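Local coordinates for YcaO (Methanopyrus kandleri, PDB 6CIB), which binds adenine nucleotides and magnesium as a YcaO enzyme and probably catalyses ATP-dependent thioamidation of peptide backbones, at residues A[153-159]-A[313-317]; A[161-165]-A[349-354]. All coordinates share one frame. Residue numbers count along the deposited sequence, not the author numbering.

Overall arrangement
Helix 154-177 enters both contacts and follows strand 148-150, an edge strand of the five-stranded antiparallel sheet. Its first turns meet the start of helix 313-325 in contact 1, closing a loop of 153 residues; its next turns pack on the end of strand 346-351 in contact 2, closing one of 183. The partners come in the same order as the helix segments, so the two loops cross without nesting. The centres lie about 14 Å apart, and the contacts touch where Val158 meets Val349. Together they tie helix 154-177, which carries nucleotide-binding residues and Glu164 (a magnesium ligand in a structure of this protein, metal-free here), to a second helix and to the sheet.

Contact 1 (A[153-159]-A[313-317])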
ATOM      1  N   LEU A 153      12.525 -10.861  -3.033  1.00 33.42           N
ATOM      2  CA  LEU A 153      11.971 -11.938  -3.842  1.00 33.57           C
ATOM      3  C   LEU A 153      10.636 -11.508  -4.393  1.00 34.39           C
ATOM      4  O   LEU A 153       9.960 -10.656  -3.806  1.00 33.05           O
ATOM      5  CB  LEU A 153      11.805 -13.225  -3.020  1.00 33.93           C
ATOM      6  CG  LEU A 153      13.035 -13.850  -2.329  1.00 35.67           C
ATOM      7  CD1 LEU A 153      12.590 -15.021  -1.477  1.00 36.89           C
ATOM      8  CD2 LEU A 153      14.096 -14.318  -3.319  1.00 36.33           C
ATOM      9  N   ARG A 154      10.247 -12.112  -5.512  1.00 36.22           N
ATOM     10  CA  ARG A 154       8.977 -11.790  -6.144  1.00 37.34           C
ATOM     11  C   ARG A 154       7.793 -12.054  -5.201  1.00 35.30           C
ATOM     12  O   ARG A 154       6.847 -11.265  -5.183  1.00 33.77           O
ATOM     13  CB  ARG A 154       8.858 -12.455  -7.536  1.00 39.86           C
ATOM     14  CG  ARG A 154       8.159 -13.799  -7.639  1.00 43.83           C
ATOM     15  CD  ARG A 154       6.764 -13.628  -8.223  1.00 46.27           C
ATOM     16  NE  ARG A 154       6.160 -14.899  -8.625  1.00 48.19           N
ATOM     17  CZ  ARG A 154       5.044 -15.428  -8.121  1.00 49.67           C
ATOM     18  NH1 ARG A 154       4.342 -14.817  -7.179  1.00 51.81           N
ATOM     19  NH2 ARG A 154       4.615 -16.592  -8.578  1.00 55.42           N
ATOM     20  N   GLU A 155       7.889 -13.109  -4.377  1.00 33.70           N
ATOM     21  CA  GLU A 155       6.848 -13.441  -3.387  1.00 33.36           C
ATOM     22  C   GLU A 155       6.633 -12.320  -2.369  1.00 32.80           C
ATOM     23  O   GLU A 155       5.488 -12.002  -2.053  1.00 31.66           O
ATOM     24  CB  GLU A 155       7.137 -14.754  -2.655  1.00 33.36           C
ATOM     25  CG  GLU A 155       6.910 -16.009  -3.495  1.00 35.16           C
ATOM     26  CD  GLU A 155       8.119 -16.401  -4.326  1.00 37.36           C
ATOM     27  OE1 GLU A 155       9.114 -15.635  -4.395  1.00 39.18           O
ATOM     28  OE2 GLU A 155       8.082 -17.497  -4.917  1.00 39.84           O
ATOM     29  N   GLU A 156       7.731 -11.733  -1.882  1.00 30.52           N
ATOM     30  CA  GLU A 156       7.681 -10.570  -0.974  1.00 30.00           C
ATOM     31  C   GLU A 156       6.867  -9.436  -1.578  1.00 27.86           C
ATOM     32  O   GLU A 156       5.995  -8.878  -0.921  1.00 29.44           O
ATOM     33  CB  GLU A 156       9.088 -10.042  -0.699  1.00 29.70           C
ATOM     34  CG  GLU A 156       9.895 -10.791   0.342  1.00 31.04           C
ATOM     35  CD  GLU A 156      11.177 -10.066   0.691  1.00 31.90           C
ATOM     36  OE1 GLU A 156      11.955 -10.601   1.501  1.00 31.96           O
ATOM     37  OE2 GLU A 156      11.410  -8.948   0.160  1.00 35.23           O
ATOM     38  N   ALA A 157       7.178  -9.102  -2.832  1.00 28.35           N
ATOM     39  CA  ALA A 157       6.515  -8.030  -3.579  1.00 26.91           C
ATOM     40  C   ALA A 157       5.046  -8.360  -3.870  1.00 26.60           C
ATOM     41  O   ALA A 157       4.182  -7.492  -3.736  1.00 25.86           O
ATOM     42  CB  ALA A 157       7.282  -7.749  -4.868  1.00 26.53           C
ATOM     43  N   VAL A 158       4.764  -9.606  -4.255  1.00 25.64           N
ATOM     44  CA  VAL A 158       3.372 -10.048  -4.481  1.00 27.01           C
ATOM     45  C   VAL A 158       2.520  -9.922  -3.218  1.00 27.36           C
ATOM     46  O   VAL A 158       1.433  -9.332  -3.263  1.00 30.42           O
ATOM     47  CB  VAL A 158       3.278 -11.465  -5.102  1.00 27.09           C
ATOM     48  CG1 VAL A 158       1.826 -11.934  -5.196  1.00 27.66           C
ATOM     49  CG2 VAL A 158       3.887 -11.463  -6.490  1.00 27.11           C
ATOM     50  N   ILE A 159       3.025 -10.438  -2.099  1.00 27.81           N
ATOM     51  CA  ILE A 159       2.337 -10.328  -0.799  1.00 27.64           C
ATOM     52  C   ILE A 159       2.050  -8.855  -0.460  1.00 27.61           C
ATOM     53  O   ILE A 159       0.907  -8.508  -0.154  1.00 27.23           O
ATOM     54  CB  ILE A 159       3.132 -11.015   0.346  1.00 27.11           C
ATOM     55  CG1 ILE A 159       3.135 -12.541   0.154  1.00 27.31           C
ATOM     56  CG2 ILE A 159       2.567 -10.641   1.721  1.00 26.08           C
ATOM     57  CD1 ILE A 159       4.260 -13.259   0.869  1.00 27.19           C
ATOM     58  N   LEU A 313       7.138 -18.245   2.667  1.00 38.87           N
ATOM     59  CA  LEU A 313       6.758 -17.169   1.771  1.00 36.89           C
ATOM     60  C   LEU A 313       5.865 -17.650   0.621  1.00 35.69           C
ATOM     61  O   LEU A 313       4.903 -16.965   0.258  1.00 34.90           O
ATOM     62  CB  LEU A 313       8.029 -16.508   1.237  1.00 37.40           C
ATOM     63  CG  LEU A 313       8.085 -15.010   0.965  1.00 38.52           C
ATOM     64  CD1 LEU A 313       7.705 -14.157   2.171  1.00 36.91           C
ATOM     65  CD2 LEU A 313       9.497 -14.681   0.495  1.00 37.10           C
ATOM     66  N   GLU A 314       6.185 -18.826   0.073  1.00 35.18           N
ATOM     67  CA  GLU A 314       5.436 -19.437  -1.032  1.00 35.91           C
ATOM     68  C   GLU A 314       3.999 -19.782  -0.651  1.00 34.18           C
ATOM     69  O   GLU A 314       3.072 -19.503  -1.410  1.00 34.55           O
ATOM     70  CB  GLU A 314       6.151 -20.700  -1.560  1.00 37.14           C
ATOM     71  CG  GLU A 314       7.473 -20.449  -2.277  1.00 38.46           C
ATOM     72  CD  GLU A 314       8.683 -20.416  -1.353  1.00 40.24           C
ATOM     73  OE1 GLU A 314       8.535 -20.492  -0.114  1.00 42.52           O
ATOM     74  OE2 GLU A 314       9.812 -20.312  -1.872  1.00 42.34           O
ATOM     75  N   LYS A 315       3.844 -20.395   0.521  1.00 35.92           N
ATOM     76  CA  LYS A 315       2.551 -20.788   1.094  1.00 37.88           C
ATOM     77  C   LYS A 315       1.703 -19.551   1.416  1.00 35.74           C
ATOM     78  O   LYS A 315       0.500 -19.514   1.119  1.00 34.58           O
ATOM     79  CB  LYS A 315       2.797 -21.628   2.365  1.00 40.82           C
ATOM     80  CG  LYS A 315       1.574 -21.982   3.206  1.00 46.16           C
ATOM     81  CD  LYS A 315       1.122 -23.412   2.970  1.00 51.18           C
ATOM     82  CE  LYS A 315       0.675 -24.065   4.271  1.00 54.93           C
ATOM     83  NZ  LYS A 315       0.491 -25.538   4.113  1.00 56.03           N
ATOM     84  N   LEU A 316       2.339 -18.548   2.022  1.00 33.62           N
ATOM     85  CA  LEU A 316       1.656 -17.302   2.377  1.00 31.81           C
ATOM     86  C   LEU A 316       1.092 -16.615   1.140  1.00 30.67           C
ATOM     87  O   LEU A 316      -0.076 -16.214   1.138  1.00 31.21           O
ATOM     88  CB  LEU A 316       2.568 -16.361   3.184  1.00 31.20           C
ATOM     89  CG  LEU A 316       2.002 -15.010   3.632  1.00 30.56           C
ATOM     90  CD1 LEU A 316       0.762 -15.173   4.500  1.00 32.29           C
ATOM     91  CD2 LEU A 316       3.068 -14.236   4.378  1.00 29.74           C
ATOM     92  N   THR A 317       1.916 -16.527   0.092  1.00 31.35           N
ATOM     93  CA  THR A 317       1.526 -15.983  -1.218  1.00 32.88           C
ATOM     94  C   THR A 317       0.310 -16.729  -1.788  1.00 33.80           C
ATOM     95  O   THR A 317      -0.680 -16.108  -2.155  1.00 32.32           O
ATOM     96  CB  THR A 317       2.697 -16.040  -2.232  1.00 31.93           C
ATOM     97  OG1 THR A 317       3.844 -15.382  -1.686  1.00 33.29           O
ATOM     98  CG2 THR A 317       2.322 -15.376  -3.561  1.00 32.19           C
TER
HETATM   99  O   HOH W   1      10.257 -19.223  -4.278  1.00 50.16           O
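Helix 154-159, with Leu153 at its N-cap position, and helix 313-317 run nearly parallel, at 30° with axes 9.5 Å apart at closest approach; their backbones come nearest at Ile159 and Thr317 (CA to CA 5.7 Å). Thr317 is the knob of a knobs-into-holes contact, seated among Arg154, Glu155, Val158 and Ile159. Its OG1 lies 3.3 Å from Ile159 CD1 and hydrogen-bonds Leu313 O (2.7 Å), which gives the hydroxyl a partner within its own helix; CG2 lies 3.8 Å from Val158 CG1. One turn earlier, Leu313 packs CG 3.8 Å from Glu155 CB, CD2 3.7 Å from Leu153 CD1 and CD1 3.8 Å from Ile159 CD1. Ile159 CD1 also reaches Leu316 CD2 (3.8 Å). This pair borders the nucleotide site of the YcaO domain: Glu156 OE2 forms a salt bridge with Arg12, itself ADP-binding, and accepts a hydrogen bond from Arg152 N. A water donates to Glu155 OE2 (2.8 Å) and Glu314 OE2 (2.7 Å), bridging like charges; Glu314 OE2 also hydrogen-bonds Thr2 OG1.

Contact 2 (A[161-165]-A[349-354]); sequences GLLEV and VRVTGA
Residues 161-165 are an inner part of helix 154-177, with Val165 N hydrogen-bonded to Gly161 O (3.1 Å). They cross strand 349-351 at -36°, the N-to-C directions roughly aligned and the axes 8.0 Å apart at closest approach; CA to CA, Gly161 to Val349 is 5.6 Å and Val165 to Val351 7.2 Å. Val349, extended and with chi1 t, points toward the helix, its CB 4.0 Å from Gly161 C; an ideal CB on that glycine would lie 3.0 Å from Val349 CG2, too tight. Val349 CG1 meets Leu162 CD1 (3.7 Å), Leu162 being tp. The CA-to-CB bond of Arg350 points away, but chi1 to chi3, all m, fold its end back, to salt bridges with Glu131 and Glu356. Strand 346-351, between 332-336 and 148-150 in the antiparallel sheet, carries helix 154-177: Gly161 lies about 7 Å (nearest atoms) from the bound ADP and magnesium, and Glu164 binds magnesium in a structure of this protein, though not here. Val351, again toward the helix with chi1 t, places CG2 3.8 Å from Leu162 CD1 and 3.6 Å from Val165 CG1 (Val165 chi1 t). The type I turn Val351-Ala354, with Ala354 N hydrogen-bonded to Val351 O (3.1 Å), brings Ala354 CB to 3.7 Å from Val165 CG1.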
ATOM      1  N   GLY A 161       2.096  -6.080  -2.437  1.00 27.43           N
ATOM      2  CA  GLY A 161       1.187  -5.487  -3.429  1.00 27.68           C
ATOM      3  C   GLY A 161      -0.270  -5.885  -3.269  1.00 27.33           C
ATOM      4  O   GLY A 161      -1.162  -5.047  -3.407  1.00 27.50           O
ATOM      5  N   LEU A 162      -0.499  -7.167  -2.968  1.00 27.25           N
ATOM      6  CA  LEU A 162      -1.852  -7.712  -2.791  1.00 26.97           C
ATOM      7  C   LEU A 162      -2.517  -7.195  -1.517  1.00 25.68           C
ATOM      8  O   LEU A 162      -3.677  -6.785  -1.549  1.00 25.48           O
ATOM      9  CB  LEU A 162      -1.815  -9.235  -2.789  1.00 28.36           C
ATOM     10  CG  LEU A 162      -3.115 -10.024  -2.926  1.00 31.37           C
ATOM     11  CD1 LEU A 162      -3.833  -9.684  -4.225  1.00 31.61           C
ATOM     12  CD2 LEU A 162      -2.810 -11.516  -2.853  1.00 32.24           C
ATOM     13  N   LEU A 163      -1.774  -7.211  -0.410  1.00 25.04           N
ATOM     14  CA  LEU A 163      -2.231  -6.617   0.843  1.00 26.25           C
ATOM     15  C   LEU A 163      -2.599  -5.143   0.689  1.00 27.74           C
ATOM     16  O   LEU A 163      -3.623  -4.711   1.216  1.00 29.65           O
ATOM     17  CB  LEU A 163      -1.214  -6.844   1.979  1.00 26.14           C
ATOM     18  CG  LEU A 163      -1.108  -8.301   2.501  1.00 25.77           C
ATOM     19  CD1 LEU A 163      -0.009  -8.436   3.544  1.00 25.70           C
ATOM     20  CD2 LEU A 163      -2.431  -8.835   3.048  1.00 25.13           C
ATOM     21  N   GLU A 164      -1.781  -4.386  -0.052  1.00 28.23           N
ATOM     22  CA  GLU A 164      -2.090  -2.986  -0.360  1.00 28.13           C
ATOM     23  C   GLU A 164      -3.429  -2.826  -1.099  1.00 26.56           C
ATOM     24  O   GLU A 164      -4.225  -1.941  -0.764  1.00 26.51           O
ATOM     25  CB  GLU A 164      -0.950  -2.356  -1.156  1.00 29.27           C
ATOM     26  CG  GLU A 164      -1.129  -0.883  -1.462  1.00 30.44           C
ATOM     27  CD  GLU A 164       0.135  -0.288  -2.036  1.00 31.92           C
ATOM     28  OE1 GLU A 164       0.241  -0.204  -3.275  1.00 30.45           O
ATOM     29  OE2 GLU A 164       1.039   0.047  -1.241  1.00 36.10           O
ATOM     30  N   VAL A 165      -3.665  -3.678  -2.093  1.00 26.84           N
ATOM     31  CA  VAL A 165      -4.930  -3.670  -2.852  1.00 27.59           C
ATOM     32  C   VAL A 165      -6.140  -3.953  -1.935  1.00 27.20           C
ATOM     33  O   VAL A 165      -7.171  -3.278  -2.040  1.00 27.72           O
ATOM     34  CB  VAL A 165      -4.894  -4.626  -4.085  1.00 29.14           C
ATOM     35  CG1 VAL A 165      -6.267  -4.715  -4.753  1.00 27.91           C
ATOM     36  CG2 VAL A 165      -3.870  -4.156  -5.120  1.00 28.36           C
ATOM     37  N   VAL A 349       0.518  -5.622  -8.849  1.00 29.99           N
ATOM     38  CA  VAL A 349      -0.636  -6.487  -8.583  1.00 30.07           C
ATOM     39  C   VAL A 349      -1.883  -5.680  -8.879  1.00 30.84           C
ATOM     40  O   VAL A 349      -2.034  -4.560  -8.376  1.00 32.17           O
ATOM     41  CB  VAL A 349      -0.653  -6.991  -7.120  1.00 29.20           C
ATOM     42  CG1 VAL A 349      -1.935  -7.771  -6.812  1.00 30.26           C
ATOM     43  CG2 VAL A 349       0.574  -7.851  -6.849  1.00 28.46           C
ATOM     44  N   ARG A 350      -2.742  -6.230  -9.730  1.00 30.43           N
ATOM     45  CA  ARG A 350      -4.062  -5.661  -9.987  1.00 30.80           C
ATOM     46  C   ARG A 350      -5.124  -6.699  -9.627  1.00 31.67           C
ATOM     47  O   ARG A 350      -4.991  -7.876  -9.971  1.00 32.23           O
ATOM     48  CB  ARG A 350      -4.231  -5.234 -11.460  1.00 29.88           C
ATOM     49  CG  ARG A 350      -3.092  -4.425 -12.085  1.00 31.46           C
ATOM     50  CD  ARG A 350      -2.833  -3.086 -11.400  1.00 31.67           C
ATOM     51  NE  ARG A 350      -3.959  -2.160 -11.526  1.00 31.97           N
ATOM     52  CZ  ARG A 350      -4.579  -1.573 -10.507  1.00 32.85           C
ATOM     53  NH1 ARG A 350      -4.178  -1.784  -9.255  1.00 32.98           N
ATOM     54  NH2 ARG A 350      -5.597  -0.747 -10.745  1.00 33.69           N
ATOM     55  N   VAL A 351      -6.165  -6.257  -8.930  1.00 31.37           N
ATOM     56  CA  VAL A 351      -7.333  -7.102  -8.662  1.00 31.01           C
ATOM     57  C   VAL A 351      -8.497  -6.413  -9.379  1.00 31.05           C
ATOM     58  O   VAL A 351      -8.898  -5.300  -9.001  1.00 28.56           O
ATOM     59  CB  VAL A 351      -7.560  -7.312  -7.141  1.00 31.53           C
ATOM     60  CG1 VAL A 351      -8.744  -8.232  -6.872  1.00 30.13           C
ATOM     61  CG2 VAL A 351      -6.309  -7.893  -6.484  1.00 29.97           C
ATOM     62  N   THR A 352      -9.015  -7.071 -10.424  1.00 31.13           N
ATOM     63  CA  THR A 352      -9.841  -6.396 -11.457  1.00 32.03           C
ATOM     64  C   THR A 352     -11.137  -5.763 -10.981  1.00 32.25           C
ATOM     65  O   THR A 352     -11.595  -4.785 -11.569  1.00 33.00           O
ATOM     66  CB  THR A 352     -10.158  -7.295 -12.671  1.00 32.38           C
ATOM     67  OG1 THR A 352     -10.907  -8.435 -12.238  1.00 33.18           O
ATOM     68  CG2 THR A 352      -8.878  -7.739 -13.384  1.00 32.11           C
ATOM     69  N   GLY A 353     -11.718  -6.312  -9.916  1.00 32.78           N
ATOM     70  CA  GLY A 353     -12.937  -5.753  -9.324  1.00 32.80           C
ATOM     71  C   GLY A 353     -12.789  -5.256  -7.894  1.00 33.31           C
ATOM     72  O   GLY A 353     -13.796  -5.029  -7.223  1.00 34.69           O
ATOM     73  N   ALA A 354     -11.550  -5.095  -7.417  1.00 32.00           N
ATOM     74  CA  ALA A 354     -11.303  -4.443  -6.113  1.00 30.53           C
ATOM     75  C   ALA A 354     -11.523  -2.950  -6.263  1.00 29.45           C
ATOM     76  O   ALA A 354     -11.210  -2.379  -7.306  1.00 29.11           O
ATOM     77  CB  ALA A 354      -9.897  -4.722  -5.605  1.00 29.17           C
TER